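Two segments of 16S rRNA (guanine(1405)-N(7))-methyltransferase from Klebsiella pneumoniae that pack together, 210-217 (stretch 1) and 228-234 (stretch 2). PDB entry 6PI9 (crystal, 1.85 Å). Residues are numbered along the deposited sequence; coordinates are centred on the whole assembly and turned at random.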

# COMPACT_ATOMS: atom_id res chain seq x y z
N VAL A 210 -17.83 10.20 10.40
CA VAL A 210 -17.28 8.87 10.67
C VAL A 210 -15.87 8.90 10.16
O VAL A 210 -15.65 9.08 8.96
CB VAL A 210 -18.08 7.76 9.96
CG1 VAL A 210 -17.44 6.38 10.23
CG2 VAL A 210 -19.54 7.81 10.44
N VAL A 211 -14.89 8.74 11.05
CA VAL A 211 -13.47 8.88 10.68
C VAL A 211 -12.80 7.56 10.98
O VAL A 211 -12.97 7.04 12.09
CB VAL A 211 -12.79 10.01 11.47
CG1 VAL A 211 -11.25 10.08 11.16
CG2 VAL A 211 -13.52 11.38 11.27
N THR A 212 -12.12 6.96 10.01
CA THR A 212 -11.54 5.66 10.29
C THR A 212 -10.08 5.58 9.88
O THR A 212 -9.59 6.31 9.01
CB THR A 212 -12.27 4.51 9.61
OG1 THR A 212 -11.89 4.48 8.23
CG2 THR A 212 -13.77 4.68 9.76
N PHE A 213 -9.39 4.59 10.48
CA PHE A 213 -7.96 4.40 10.19
C PHE A 213 -7.69 2.92 9.99
O PHE A 213 -8.30 2.09 10.65
CB PHE A 213 -7.08 4.88 11.38
CG PHE A 213 -7.24 6.34 11.69
CD1 PHE A 213 -6.41 7.27 11.08
CD2 PHE A 213 -8.24 6.78 12.57
CE1 PHE A 213 -6.56 8.66 11.36
CE2 PHE A 213 -8.42 8.16 12.86
CZ PHE A 213 -7.57 9.11 12.25
N PRO A 214 -6.77 2.57 9.11
CA PRO A 214 -6.40 1.16 9.00
C PRO A 214 -5.53 0.75 10.18
O PRO A 214 -4.67 1.50 10.63
CB PRO A 214 -5.63 1.09 7.68
CG PRO A 214 -5.02 2.53 7.55
CD PRO A 214 -5.99 3.47 8.25
N THR A 215 -5.80 -0.41 10.72
CA THR A 215 -4.91 -0.99 11.72
C THR A 215 -4.14 -2.05 10.95
O THR A 215 -4.67 -3.14 10.68
CB THR A 215 -5.66 -1.57 12.91
OG1 THR A 215 -6.17 -2.86 12.55
CG2 THR A 215 -6.81 -0.65 13.35
N ARG A 216 -2.91 -1.74 10.57
CA ARG A 216 -2.20 -2.61 9.66
C ARG A 216 -1.65 -3.86 10.35
O ARG A 216 -0.53 -4.30 10.05
CB ARG A 216 -1.09 -1.81 8.96
CG ARG A 216 -1.52 -1.32 7.59
CD ARG A 216 -0.57 -0.30 7.02
NE ARG A 216 -1.26 0.87 6.49
CZ ARG A 216 -1.42 2.02 7.15
NH1 ARG A 216 -0.94 2.14 8.38
NH2 ARG A 216 -2.05 3.03 6.58
N THR A 217 -2.44 -4.46 11.25
CA THR A 217 -2.08 -5.70 11.93
C THR A 217 -2.54 -6.89 11.12
O THR A 217 -3.57 -6.85 10.44
CB THR A 217 -2.68 -5.77 13.34
OG1 THR A 217 -4.11 -5.66 13.27
CG2 THR A 217 -2.10 -4.66 14.25
N HIS A 228 -0.94 4.62 17.43
CA HIS A 228 -0.33 5.84 16.91
C HIS A 228 -1.36 6.74 16.22
O HIS A 228 -1.36 7.97 16.41
CB HIS A 228 0.77 5.47 15.91
CG HIS A 228 1.52 6.65 15.45
ND1 HIS A 228 2.37 7.35 16.29
CD2 HIS A 228 1.55 7.30 14.27
CE1 HIS A 228 2.89 8.37 15.64
NE2 HIS A 228 2.40 8.37 14.41
N TYR A 229 -2.23 6.14 15.40
CA TYR A 229 -3.31 6.92 14.76
C TYR A 229 -4.26 7.52 15.80
O TYR A 229 -4.77 8.65 15.62
CB TYR A 229 -4.11 5.99 13.85
CG TYR A 229 -3.38 5.69 12.57
CD1 TYR A 229 -2.68 6.69 11.92
CD2 TYR A 229 -3.47 4.41 11.98
CE1 TYR A 229 -2.03 6.41 10.71
CE2 TYR A 229 -2.84 4.12 10.78
CZ TYR A 229 -2.11 5.13 10.16
OH TYR A 229 -1.49 4.86 8.93
N ALA A 230 -4.62 6.73 16.81
CA ALA A 230 -5.51 7.24 17.86
C ALA A 230 -4.91 8.46 18.56
O ALA A 230 -5.59 9.48 18.76
CB ALA A 230 -5.79 6.11 18.87
N ASP A 231 -3.64 8.37 18.95
CA ASP A 231 -3.01 9.50 19.61
C ASP A 231 -2.98 10.71 18.70
O ASP A 231 -3.21 11.85 19.14
CB ASP A 231 -1.57 9.18 20.02
CG ASP A 231 -1.44 8.18 21.15
OD1 ASP A 231 -2.37 7.94 21.95
OD2 ASP A 231 -0.33 7.61 21.21
N TRP A 232 -2.66 10.48 17.42
CA TRP A 232 -2.57 11.59 16.49
C TRP A 232 -3.93 12.22 16.30
O TRP A 232 -4.08 13.46 16.36
CB TRP A 232 -2.02 11.09 15.14
CG TRP A 232 -2.06 12.13 14.06
CD1 TRP A 232 -1.12 13.13 13.83
CD2 TRP A 232 -3.08 12.31 13.08
NE1 TRP A 232 -1.52 13.90 12.77
CE2 TRP A 232 -2.70 13.41 12.27
CE3 TRP A 232 -4.26 11.61 12.77
CZ2 TRP A 232 -3.46 13.85 11.23
CZ3 TRP A 232 -5.03 12.05 11.67
CH2 TRP A 232 -4.62 13.16 10.93
N PHE A 233 -4.92 11.38 16.07
CA PHE A 233 -6.27 11.91 15.89
C PHE A 233 -6.71 12.71 17.11
O PHE A 233 -7.27 13.82 16.98
CB PHE A 233 -7.24 10.75 15.59
CG PHE A 233 -8.64 11.22 15.25
CD1 PHE A 233 -8.85 12.05 14.17
CD2 PHE A 233 -9.73 10.81 16.01
CE1 PHE A 233 -10.13 12.46 13.82
CE2 PHE A 233 -11.05 11.23 15.66
CZ PHE A 233 -11.21 12.05 14.55
N GLU A 234 -6.48 12.19 18.31
CA GLU A 234 -6.99 12.93 19.46
C GLU A 234 -6.27 14.26 19.59
O GLU A 234 -6.85 15.24 20.09
CB GLU A 234 -6.85 12.11 20.73
CG GLU A 234 -7.30 10.67 20.55
CD GLU A 234 -8.79 10.37 20.75
OE1 GLU A 234 -9.08 9.17 21.02
OE2 GLU A 234 -9.64 11.28 20.64

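A β-strand packs against an α-helix through a small, mostly aromatic and apolar contact, closed at one end by a two-pronged hydrogen bond from an arginine to a tyrosine hydroxyl. The strand, residues 210-214, and the helix, residues 228-234, run roughly antiparallel, with 148° between their N-to-C directions and 9.5 Å between their axes at closest approach. That spacing leaves room for a layer of side chains, and no backbone hydrogen bond links the two elements. The gap narrows along the strand: the CA atoms of Val211 and Phe233 lie 9.4 Å apart, those of Phe213 and Tyr229 7.0 Å. Strand alternation selects the contacting residues, since Val211 and Phe213 point toward the helix while Val210 and Thr212 stay out of reach. On the helix, Tyr229, Trp232 and Phe233 point toward the strand; the spacings of three and four residues place them on one side, and the hydrogen bond from Phe233 N to Tyr229 O (2.8 Å) belongs to the helical turn that joins two of them.

Phe213, with chi1 in the m well, is the hub and meets all three aromatic residues. Its ring and that of Tyr229 are nearly parallel, with planes at 22°, but centroids 5.2 Å apart leave them slid past each other with little overlap. Tyr229 CB lies over the face of the Phe213 ring, 4.2 Å from its centroid and 28° off the ring normal, a CH-pi contact; nearby, Phe213 CB lies 3.7 Å from Tyr229 CD2. Toward Phe233 the arrangement changes to an offset edge-to-face pair, with planes at 63° and centroids 5.5 Å apart. Here the edge of Phe213 is directed at the face of Phe233, so that ring hydrogens approach pi density, and Phe213 CZ comes within 3.7 Å of Phe233 CD1. Trp232 also meets the Phe213 edge, its CZ3 lying 3.7 Å from Phe213 CE1. Further back along the strand, Val211 adds a purely apolar contact, CG1 to Phe233 CE1 at 3.7 Å.

Beyond Phe213 the contact becomes partly polar. Pro214 CD approaches Tyr229 CE2 at 4.1 Å, and Pro214 O lies 3.2 Å from the same Tyr229 CE2, near the plane of the tyrosine ring. This carbonyl oxygen is buried by the contact and has no hydrogen-bonding partner in the model. The Tyr229 hydroxyl is better served: Arg216, in the loop after the strand, donates to Tyr229 OH from NH1 at 2.8 Å and from NH2 at 3.0 Å. The arginine's CA-to-CB bond points sideways, but the end of its side chain comes nearer to the helix, where the hydroxyl sits near the guanidinium plane and can accept from both nitrogens. The N-H...acceptor angles, 151° and 140°, show both bonds bent, as expected when two donors share one oxygen. Arg216 is poorly ordered, so this fork is less firmly defined than the buried aromatic cluster.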